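Local coordinates for putative outer membrane protein (LpxR) (Salmonella typhimurium, PDB 3FID) that acts as a lipid A deacylase embedded in the bacterial outer membrane, removing acyl chains from the lipid A part of lipopolysaccharide, at residues V160-P166 against G182-G188; F193-N197 against L215-V219. All coordinates share one frame; numbering follows the deposited sequence.

Contact 1: V160-P166 against G182-G188; sequences VNVGFYP and GATVALG. With CXE (pentaethylene glycol monodecyl ether), chain M.
The carbonyl oxygen of Y165 takes two hydrogen bonds, one from T184 N at 3.2 Å and one from a water 3.0 Å away that also bonds T184 OG1. The T184 N-H reaches that oxygen from above the carbonyl plane, 52° out of it. The pair belongs to an antiparallel β hairpin in the wall of the outer membrane β-barrel, in which strand 160-173 runs back as 176-188. Six backbone bonds join the segments, through the hydrogen-bonded pairs N161-G188, G163-A186 and Y165-T184. Y165 N to T184 O and N161 N to G188 O both measure 2.7 Å.

On the face with V162 and L187, F164 swings across to the other strand: its CG stands anti to the backbone N (chi1 169°), bringing CE1 3.7 Å from A183 CB and setting the ring edge against V185 CG1. P166 CD sits over one face of the same ring, toward its rim. The ether part of a detergent molecule passes P166 and G182, its C16 3.5 Å from G182 O.

The opposite face looks into the barrel, where N161 bonds D156. Here Y165 turns back along its own strand, its ring edge 3.9 Å (CE1) from A186 CB, and its OH settles 3.4 Å from G163 CA.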
ATOM      1  N   VAL A 160     -15.858 -10.736  21.141  1.00 15.97           N
ATOM      2  CA  VAL A 160     -14.596 -10.371  20.463  1.00 15.63           C
ATOM      3  C   VAL A 160     -14.208 -11.545  19.563  1.00 16.12           C
ATOM      4  O   VAL A 160     -14.046 -12.680  20.047  1.00 16.16           O
ATOM      5  CB  VAL A 160     -13.424 -10.048  21.462  1.00 15.92           C
ATOM      6  CG1 VAL A 160     -12.113  -9.648  20.718  1.00 13.60           C
ATOM      7  CG2 VAL A 160     -13.811  -8.923  22.444  1.00 15.55           C
ATOM      8  N   ASN A 161     -14.070 -11.274  18.261  1.00 15.20           N
ATOM      9  CA  ASN A 161     -13.615 -12.249  17.293  1.00 15.72           C
ATOM     10  C   ASN A 161     -12.089 -12.156  17.156  1.00 15.32           C
ATOM     11  O   ASN A 161     -11.554 -11.051  17.016  1.00 15.15           O
ATOM     12  CB  ASN A 161     -14.320 -11.967  15.956  1.00 16.31           C
ATOM     13  CG  ASN A 161     -13.943 -12.944  14.860  1.00 18.93           C
ATOM     14  OD1 ASN A 161     -12.984 -12.709  14.104  1.00 20.37           O
ATOM     15  ND2 ASN A 161     -14.693 -14.049  14.757  1.00 17.45           N
ATOM     16  N   VAL A 162     -11.391 -13.294  17.212  1.00 14.68           N
ATOM     17  CA  VAL A 162      -9.920 -13.328  17.087  1.00 15.39           C
ATOM     18  C   VAL A 162      -9.575 -14.336  16.018  1.00 14.48           C
ATOM     19  O   VAL A 162     -10.139 -15.420  16.013  1.00 13.63           O
ATOM     20  CB  VAL A 162      -9.168 -13.648  18.438  1.00 16.32           C
ATOM     21  CG1 VAL A 162      -9.771 -12.873  19.588  1.00 17.80           C
ATOM     22  CG2 VAL A 162      -9.219 -15.136  18.775  1.00 20.75           C
ATOM     23  N   GLY A 163      -8.699 -13.971  15.072  1.00 13.87           N
ATOM     24  CA  GLY A 163      -8.453 -14.817  13.919  1.00 12.01           C
ATOM     25  C   GLY A 163      -7.006 -14.848  13.452  1.00 11.54           C
ATOM     26  O   GLY A 163      -6.209 -13.999  13.826  1.00 11.00           O
ATOM     27  N   PHE A 164      -6.692 -15.854  12.643  1.00 12.27           N
ATOM     28  CA  PHE A 164      -5.356 -16.084  12.065  1.00 13.03           C
ATOM     29  C   PHE A 164      -5.597 -16.232  10.580  1.00 12.67           C
ATOM     30  O   PHE A 164      -6.422 -17.047  10.162  1.00 13.07           O
ATOM     31  CB  PHE A 164      -4.739 -17.368  12.651  1.00 13.45           C
ATOM     32  CG  PHE A 164      -3.482 -17.842  11.950  1.00 15.43           C
ATOM     33  CD1 PHE A 164      -2.325 -17.052  11.929  1.00 16.34           C
ATOM     34  CD2 PHE A 164      -3.450 -19.119  11.339  1.00 16.17           C
ATOM     35  CE1 PHE A 164      -1.162 -17.497  11.290  1.00 16.86           C
ATOM     36  CE2 PHE A 164      -2.297 -19.578  10.708  1.00 18.03           C
ATOM     37  CZ  PHE A 164      -1.145 -18.760  10.684  1.00 17.75           C
ATOM     38  N   TYR A 165      -4.902 -15.449   9.757  1.00 12.50           N
ATOM     39  CA  TYR A 165      -5.283 -15.421   8.347  1.00 12.51           C
ATOM     40  C   TYR A 165      -4.079 -15.658   7.449  1.00 12.85           C
ATOM     41  O   TYR A 165      -3.493 -14.696   6.955  1.00 13.40           O
ATOM     42  CB  TYR A 165      -5.987 -14.084   8.006  1.00 12.28           C
ATOM     43  CG  TYR A 165      -7.113 -13.759   8.969  1.00 13.39           C
ATOM     44  CD1 TYR A 165      -6.923 -12.908  10.049  1.00 13.53           C
ATOM     45  CD2 TYR A 165      -8.369 -14.340   8.802  1.00 12.52           C
ATOM     46  CE1 TYR A 165      -7.962 -12.638  10.942  1.00 13.84           C
ATOM     47  CE2 TYR A 165      -9.389 -14.082   9.677  1.00 11.30           C
ATOM     48  CZ  TYR A 165      -9.180 -13.231  10.744  1.00 12.89           C
ATOM     49  OH  TYR A 165     -10.213 -13.003  11.606  1.00 12.32           O
ATOM     50  N   PRO A 166      -3.697 -16.939   7.251  1.00 12.78           N
ATOM     51  CA  PRO A 166      -2.627 -17.216   6.305  1.00 12.34           C
ATOM     52  C   PRO A 166      -3.159 -17.029   4.891  1.00 12.71           C
ATOM     53  O   PRO A 166      -4.362 -17.310   4.614  1.00 12.56           O
ATOM     54  CB  PRO A 166      -2.248 -18.673   6.611  1.00 13.58           C
ATOM     55  CG  PRO A 166      -3.486 -19.293   7.104  1.00 12.87           C
ATOM     56  CD  PRO A 166      -4.224 -18.179   7.861  1.00 12.00           C
ATOM     57  N   GLY A 182       1.974 -14.978   3.417  1.00 13.05           N
ATOM     58  CA  GLY A 182       2.020 -14.262   4.666  1.00 12.09           C
ATOM     59  C   GLY A 182       0.889 -14.637   5.567  1.00 12.16           C
ATOM     60  O   GLY A 182       0.148 -15.598   5.321  1.00 13.32           O
ATOM     61  N   ALA A 183       0.779 -13.906   6.652  1.00 11.80           N
ATOM     62  CA  ALA A 183      -0.354 -14.115   7.539  1.00 12.35           C
ATOM     63  C   ALA A 183      -0.620 -12.840   8.324  1.00 11.79           C
ATOM     64  O   ALA A 183       0.286 -12.051   8.544  1.00 11.51           O
ATOM     65  CB  ALA A 183      -0.095 -15.315   8.480  1.00 12.53           C
ATOM     66  N   THR A 184      -1.871 -12.666   8.754  1.00 12.10           N
ATOM     67  CA  THR A 184      -2.261 -11.559   9.596  1.00 11.28           C
ATOM     68  C   THR A 184      -2.944 -12.200  10.798  1.00 11.69           C
ATOM     69  O   THR A 184      -3.565 -13.241  10.645  1.00 10.52           O
ATOM     70  CB  THR A 184      -3.265 -10.626   8.832  1.00 11.28           C
ATOM     71  OG1 THR A 184      -2.661 -10.153   7.612  1.00 12.23           O
ATOM     72  CG2 THR A 184      -3.688  -9.406   9.676  1.00 13.08           C
ATOM     73  N   VAL A 185      -2.770 -11.619  11.983  1.00 10.62           N
ATOM     74  CA  VAL A 185      -3.641 -11.937  13.122  1.00 11.81           C
ATOM     75  C   VAL A 185      -4.450 -10.690  13.443  1.00 11.74           C
ATOM     76  O   VAL A 185      -3.964  -9.560  13.280  1.00 11.05           O
ATOM     77  CB  VAL A 185      -2.847 -12.432  14.364  1.00 11.54           C
ATOM     78  CG1 VAL A 185      -2.352 -13.858  14.100  1.00 11.98           C
ATOM     79  CG2 VAL A 185      -1.670 -11.490  14.708  1.00 13.25           C
ATOM     80  N   ALA A 186      -5.696 -10.878  13.844  1.00 11.83           N
ATOM     81  CA  ALA A 186      -6.568  -9.749  14.132  1.00 11.86           C
ATOM     82  C   ALA A 186      -7.508 -10.068  15.272  1.00 12.60           C
ATOM     83  O   ALA A 186      -7.890 -11.229  15.484  1.00 13.51           O
ATOM     84  CB  ALA A 186      -7.374  -9.345  12.888  1.00 11.95           C
ATOM     85  N   LEU A 187      -7.868  -9.031  16.004  1.00 12.78           N
ATOM     86  CA  LEU A 187      -8.985  -9.103  16.922  1.00 14.96           C
ATOM     87  C   LEU A 187      -9.905  -7.922  16.686  1.00 14.89           C
ATOM     88  O   LEU A 187      -9.444  -6.824  16.329  1.00 14.78           O
ATOM     89  CB  LEU A 187      -8.476  -9.134  18.358  1.00 15.19           C
ATOM     90  CG  LEU A 187      -7.978  -7.896  19.060  1.00 19.41           C
ATOM     91  CD1 LEU A 187      -9.170  -7.219  19.777  1.00 20.86           C
ATOM     92  CD2 LEU A 187      -6.918  -8.342  20.082  1.00 24.07           C
ATOM     93  N   GLY A 188     -11.195  -8.115  16.937  1.00 14.66           N
ATOM     94  CA  GLY A 188     -12.192  -7.092  16.582  1.00 15.14           C
ATOM     95  C   GLY A 188     -13.596  -7.586  16.876  1.00 15.87           C
ATOM     96  O   GLY A 188     -13.776  -8.742  17.254  1.00 15.80           O
TER
HETATM   97  C1  CXE M 307     -12.323 -25.138  -2.990  1.00 53.42           C
HETATM   98  C2  CXE M 307     -10.831 -24.992  -3.217  1.00 53.37           C
HETATM   99  C3  CXE M 307     -10.086 -24.731  -1.907  1.00 53.71           C
HETATM  100  C4  CXE M 307      -8.945 -23.727  -2.080  1.00 53.56           C
HETATM  101  C5  CXE M 307      -7.897 -23.855  -0.975  1.00 53.49           C
HETATM  102  C6  CXE M 307      -7.043 -22.591  -0.910  1.00 54.08           C
HETATM  103  C7  CXE M 307      -6.209 -22.472   0.369  1.00 54.19           C
HETATM  104  C8  CXE M 307      -5.102 -21.432   0.178  1.00 53.82           C
HETATM  105  C9  CXE M 307      -4.525 -20.879   1.483  1.00 52.60           C
HETATM  106  C10 CXE M 307      -3.002 -20.812   1.418  1.00 51.40           C
HETATM  107  O11 CXE M 307      -2.485 -20.175   2.585  1.00 51.05           O
HETATM  108  C12 CXE M 307      -1.238 -20.734   3.034  1.00 51.50           C
HETATM  109  C13 CXE M 307      -0.107 -19.691   3.042  1.00 50.36           C
HETATM  110  O14 CXE M 307       0.738 -19.841   4.190  1.00 49.90           O
HETATM  111  C15 CXE M 307       1.711 -18.799   4.325  1.00 49.32           C
HETATM  112  C16 CXE M 307       2.024 -18.499   5.795  1.00 48.12           C
HETATM  113  O17 CXE M 307       3.411 -18.155   5.926  1.00 47.05           O
HETATM  114  C18 CXE M 307       3.696 -17.034   6.775  1.00 45.15           C
HETATM  115  C19 CXE M 307       5.197 -16.723   6.759  1.00 43.32           C
HETATM  116  O20 CXE M 307       5.450 -15.389   6.288  1.00 41.61           O
HETATM  117  C21 CXE M 307       6.835 -15.083   6.086  1.00 38.89           C
HETATM  118  C22 CXE M 307       7.204 -13.965   7.053  1.00 37.41           C
HETATM  119  O23 CXE M 307       8.533 -13.491   6.859  1.00 37.27           O
HETATM  120  C24 CXE M 307       9.090 -12.977   8.067  1.00 38.03           C
HETATM  121  C25 CXE M 307      10.412 -13.669   8.322  1.00 39.69           C
HETATM  122  O26 CXE M 307      10.888 -13.314   9.608  1.00 41.60           O
HETATM  123  O   HOH W   1      -3.558 -11.951   5.876  1.00 12.17           O

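Contact 2: F193-N197 against L215-V219; sequences FNSDN and LIYKV. With CXE (pentaethylene glycol monodecyl ether), chain K.
The end of the short helix 191-194 and the loop after it, with an inverse γ-turn centred on D196, lie beside the start of strand 215-228 and come closest at N194 and K218, CA to CA 6.6 Å. K218, reaching from the inner face of the barrel wall, ties the segments together. With CG anti to the backbone N (chi1 175°) and every later torsion extended too, it delivers its ammonium group among oxygens of the helix's C-terminal end and the loop after it, so that carbonyl and amide oxygens satisfy a buried charge. NZ bonds F193 O at 2.9 Å and N197 OD1 at 2.8 Å, the latter from above its carbonyl plane, with a weak third bond to N194 O. F193 O also accepts from D196 N, on its other face. N197 ND2 donates to N194 O at 3.0 Å, on a lone pair; with K218 at OD1, this holds the N197 amide at both ends.

The aliphatic part of K218 lies over the F193 ring, CD 3.8 Å from the centroid, and NZ adds a cation-π contact. I216 CD1 meets F193 CD2 at 3.7 Å. The side chain of N194 runs past that of K218 in the opposite direction, OD1 3.6 Å from CG, while its ND2 bonds N161 OD1. Strand 215-228 itself is flanked by strands 176-188 and 251-263, and V219, on its other face, touches detergent.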
ATOM      1  N   PHE A 193     -14.986  -8.323   8.779  1.00 12.44           N
ATOM      2  CA  PHE A 193     -13.983  -7.254   8.742  1.00 12.11           C
ATOM      3  C   PHE A 193     -12.616  -7.785   9.190  1.00 12.05           C
ATOM      4  O   PHE A 193     -11.586  -7.476   8.581  1.00  9.85           O
ATOM      5  CB  PHE A 193     -14.445  -6.059   9.602  1.00 12.69           C
ATOM      6  CG  PHE A 193     -13.504  -4.833   9.567  1.00 13.26           C
ATOM      7  CD1 PHE A 193     -12.806  -4.471   8.394  1.00 16.19           C
ATOM      8  CD2 PHE A 193     -13.363  -4.023  10.700  1.00 15.77           C
ATOM      9  CE1 PHE A 193     -11.956  -3.331   8.377  1.00 14.01           C
ATOM     10  CE2 PHE A 193     -12.548  -2.892  10.675  1.00 15.78           C
ATOM     11  CZ  PHE A 193     -11.825  -2.560   9.516  1.00 14.97           C
ATOM     12  N   ASN A 194     -12.611  -8.620  10.226  1.00 11.53           N
ATOM     13  CA  ASN A 194     -11.333  -9.169  10.697  1.00 12.92           C
ATOM     14  C   ASN A 194     -10.519  -9.901   9.635  1.00 12.58           C
ATOM     15  O   ASN A 194      -9.280  -9.823   9.664  1.00 13.20           O
ATOM     16  CB  ASN A 194     -11.538 -10.087  11.908  1.00 11.80           C
ATOM     17  CG  ASN A 194     -11.632  -9.324  13.205  1.00 13.63           C
ATOM     18  OD1 ASN A 194     -11.537  -8.089  13.243  1.00 14.44           O
ATOM     19  ND2 ASN A 194     -11.838 -10.065  14.304  1.00 13.01           N
ATOM     20  N   SER A 195     -11.189 -10.625   8.727  1.00 12.64           N
ATOM     21  CA  SER A 195     -10.475 -11.385   7.670  1.00 13.89           C
ATOM     22  C   SER A 195     -10.155 -10.542   6.437  1.00 13.91           C
ATOM     23  O   SER A 195      -9.508 -11.028   5.520  1.00 14.83           O
ATOM     24  CB  SER A 195     -11.246 -12.652   7.240  1.00 13.83           C
ATOM     25  OG  SER A 195     -12.372 -12.311   6.451  1.00 15.82           O
ATOM     26  N   ASP A 196     -10.582  -9.273   6.431  1.00 14.31           N
ATOM     27  CA  ASP A 196     -10.469  -8.436   5.239  1.00 13.81           C
ATOM     28  C   ASP A 196      -9.087  -7.772   5.297  1.00 13.66           C
ATOM     29  O   ASP A 196      -8.963  -6.628   5.746  1.00 13.09           O
ATOM     30  CB  ASP A 196     -11.598  -7.379   5.226  1.00 14.64           C
ATOM     31  CG  ASP A 196     -11.726  -6.663   3.894  1.00 15.37           C
ATOM     32  OD1 ASP A 196     -11.301  -7.228   2.859  1.00 16.92           O
ATOM     33  OD2 ASP A 196     -12.271  -5.537   3.892  1.00 16.84           O
ATOM     34  N   ASN A 197      -8.047  -8.501   4.895  1.00 12.73           N
ATOM     35  CA  ASN A 197      -6.670  -8.004   5.061  1.00 12.21           C
ATOM     36  C   ASN A 197      -5.934  -7.933   3.705  1.00 12.66           C
ATOM     37  O   ASN A 197      -6.505  -8.276   2.663  1.00 14.44           O
ATOM     38  CB  ASN A 197      -5.882  -8.888   6.043  1.00 12.64           C
ATOM     39  CG  ASN A 197      -6.554  -9.010   7.392  1.00 13.51           C
ATOM     40  OD1 ASN A 197      -6.701  -8.031   8.128  1.00 12.41           O
ATOM     41  ND2 ASN A 197      -6.972 -10.223   7.722  1.00 13.15           N
ATOM     42  N   LEU A 215     -20.866   0.413  16.468  1.00 20.99           N
ATOM     43  CA  LEU A 215     -19.441   0.337  16.792  1.00 19.79           C
ATOM     44  C   LEU A 215     -18.742  -0.729  15.946  1.00 18.63           C
ATOM     45  O   LEU A 215     -19.182  -1.874  15.844  1.00 17.33           O
ATOM     46  CB  LEU A 215     -19.209   0.040  18.287  1.00 19.95           C
ATOM     47  CG  LEU A 215     -17.758  -0.030  18.802  1.00 21.04           C
ATOM     48  CD1 LEU A 215     -17.058   1.344  18.902  1.00 19.92           C
ATOM     49  CD2 LEU A 215     -17.671  -0.785  20.119  1.00 20.13           C
ATOM     50  N   ILE A 216     -17.622  -0.320  15.367  1.00 17.05           N
ATOM     51  CA  ILE A 216     -16.750  -1.228  14.673  1.00 15.72           C
ATOM     52  C   ILE A 216     -15.340  -0.974  15.177  1.00 15.35           C
ATOM     53  O   ILE A 216     -14.926   0.191  15.405  1.00 14.12           O
ATOM     54  CB  ILE A 216     -16.880  -1.062  13.140  1.00 16.25           C
ATOM     55  CG1 ILE A 216     -16.215  -2.243  12.411  1.00 16.03           C
ATOM     56  CG2 ILE A 216     -16.309   0.310  12.675  1.00 15.58           C
ATOM     57  CD1 ILE A 216     -16.583  -2.321  10.952  1.00 19.02           C
ATOM     58  N   TYR A 217     -14.628  -2.058  15.443  1.00 14.49           N
ATOM     59  CA  TYR A 217     -13.203  -1.945  15.781  1.00 14.01           C
ATOM     60  C   TYR A 217     -12.387  -3.170  15.386  1.00 13.59           C
ATOM     61  O   TYR A 217     -12.907  -4.283  15.292  1.00 13.07           O
ATOM     62  CB  TYR A 217     -12.977  -1.595  17.257  1.00 15.54           C
ATOM     63  CG  TYR A 217     -13.318  -2.703  18.209  1.00 15.81           C
ATOM     64  CD1 TYR A 217     -14.600  -2.770  18.806  1.00 16.61           C
ATOM     65  CD2 TYR A 217     -12.371  -3.686  18.525  1.00 17.65           C
ATOM     66  CE1 TYR A 217     -14.925  -3.798  19.675  1.00 18.06           C
ATOM     67  CE2 TYR A 217     -12.682  -4.712  19.400  1.00 17.68           C
ATOM     68  CZ  TYR A 217     -13.948  -4.774  19.962  1.00 18.14           C
ATOM     69  OH  TYR A 217     -14.218  -5.811  20.821  1.00 19.32           O
ATOM     70  N   LYS A 218     -11.095  -2.949  15.148  1.00 12.85           N
ATOM     71  CA  LYS A 218     -10.217  -4.013  14.672  1.00 12.18           C
ATOM     72  C   LYS A 218      -8.791  -3.608  14.992  1.00 12.58           C
ATOM     73  O   LYS A 218      -8.453  -2.432  14.851  1.00 11.67           O
ATOM     74  CB  LYS A 218     -10.400  -4.202  13.154  1.00 11.99           C
ATOM     75  CG  LYS A 218      -9.425  -5.221  12.510  1.00 12.31           C
ATOM     76  CD  LYS A 218      -9.698  -5.434  11.017  1.00 11.46           C
ATOM     77  CE  LYS A 218      -8.596  -6.346  10.408  1.00 10.33           C
ATOM     78  NZ  LYS A 218      -8.847  -6.500   8.931  1.00 11.75           N
ATOM     79  N   VAL A 219      -7.978  -4.557  15.483  1.00 12.01           N
ATOM     80  CA  VAL A 219      -6.556  -4.332  15.682  1.00 12.80           C
ATOM     81  C   VAL A 219      -5.847  -5.503  15.040  1.00 12.24           C
ATOM     82  O   VAL A 219      -6.315  -6.627  15.146  1.00 12.41           O
ATOM     83  CB  VAL A 219      -6.166  -4.245  17.174  1.00 13.15           C
ATOM     84  CG1 VAL A 219      -4.710  -3.908  17.303  1.00 14.00           C
ATOM     85  CG2 VAL A 219      -7.024  -3.165  17.924  1.00 14.21           C
TER
HETATM   86  C1  CXE K 305      -3.974  -9.118  17.621  1.00 32.21           C
HETATM   87  C2  CXE K 305      -3.216  -8.087  16.809  1.00 30.33           C
HETATM   88  C3  CXE K 305      -1.970  -7.578  17.534  1.00 31.78           C
HETATM   89  C4  CXE K 305      -2.280  -6.379  18.431  1.00 30.54           C
HETATM   90  C5  CXE K 305      -1.056  -5.754  19.088  1.00 31.30           C
HETATM   91  C6  CXE K 305      -1.204  -4.231  19.116  1.00 31.76           C
HETATM   92  C7  CXE K 305      -0.589  -3.550  20.341  1.00 33.01           C
HETATM   93  C8  CXE K 305      -0.730  -2.035  20.217  1.00 32.33           C
HETATM   94  C9  CXE K 305       0.020  -1.264  21.294  1.00 33.10           C
HETATM   95  C10 CXE K 305      -0.240   0.234  21.156  1.00 35.57           C
HETATM   96  O11 CXE K 305       0.265   0.942  22.290  1.00 39.29           O
HETATM   97  C12 CXE K 305       0.265   2.357  22.086  1.00 42.41           C
HETATM   98  C13 CXE K 305       1.240   3.040  23.044  1.00 45.49           C
HETATM   99  O14 CXE K 305       1.289   4.450  22.786  1.00 48.05           O
HETATM  100  C15 CXE K 305       2.597   5.012  22.916  1.00 49.44           C
HETATM  101  C16 CXE K 305       3.417   4.730  21.655  1.00 50.45           C
HETATM  102  O17 CXE K 305       4.626   5.494  21.649  1.00 51.40           O
HETATM  103  C18 CXE K 305       5.795   4.676  21.692  1.00 51.13           C
HETATM  104  C19 CXE K 305       7.004   5.519  22.076  1.00 51.37           C
HETATM  105  O20 CXE K 305       6.576   6.858  22.320  1.00 51.42           O
HETATM  106  O   HOH W   2     -13.779  -6.407  13.452  1.00 17.29           O

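The two contacts follow one another along the chain: the hairpin of contact 1 closes at residue 188, helix 191-194 comes directly after it, and strand 215-228 then returns beside 176-188. Their centres are 9 Å apart on the same side of the chain's centre. L187 O and V219 N, 2.8 Å apart, probably hydrogen-bond the two neighbouring strands, and inside the barrel Y165 OH packs against N194 CB. Contact 1 thus builds wall, and contact 2 ties a short helix and its loop, on the inner side, to the next strand of it; both border detergent on the outer face. D196 lies about 11 Å from the zinc ligand D44, side chain to side chain.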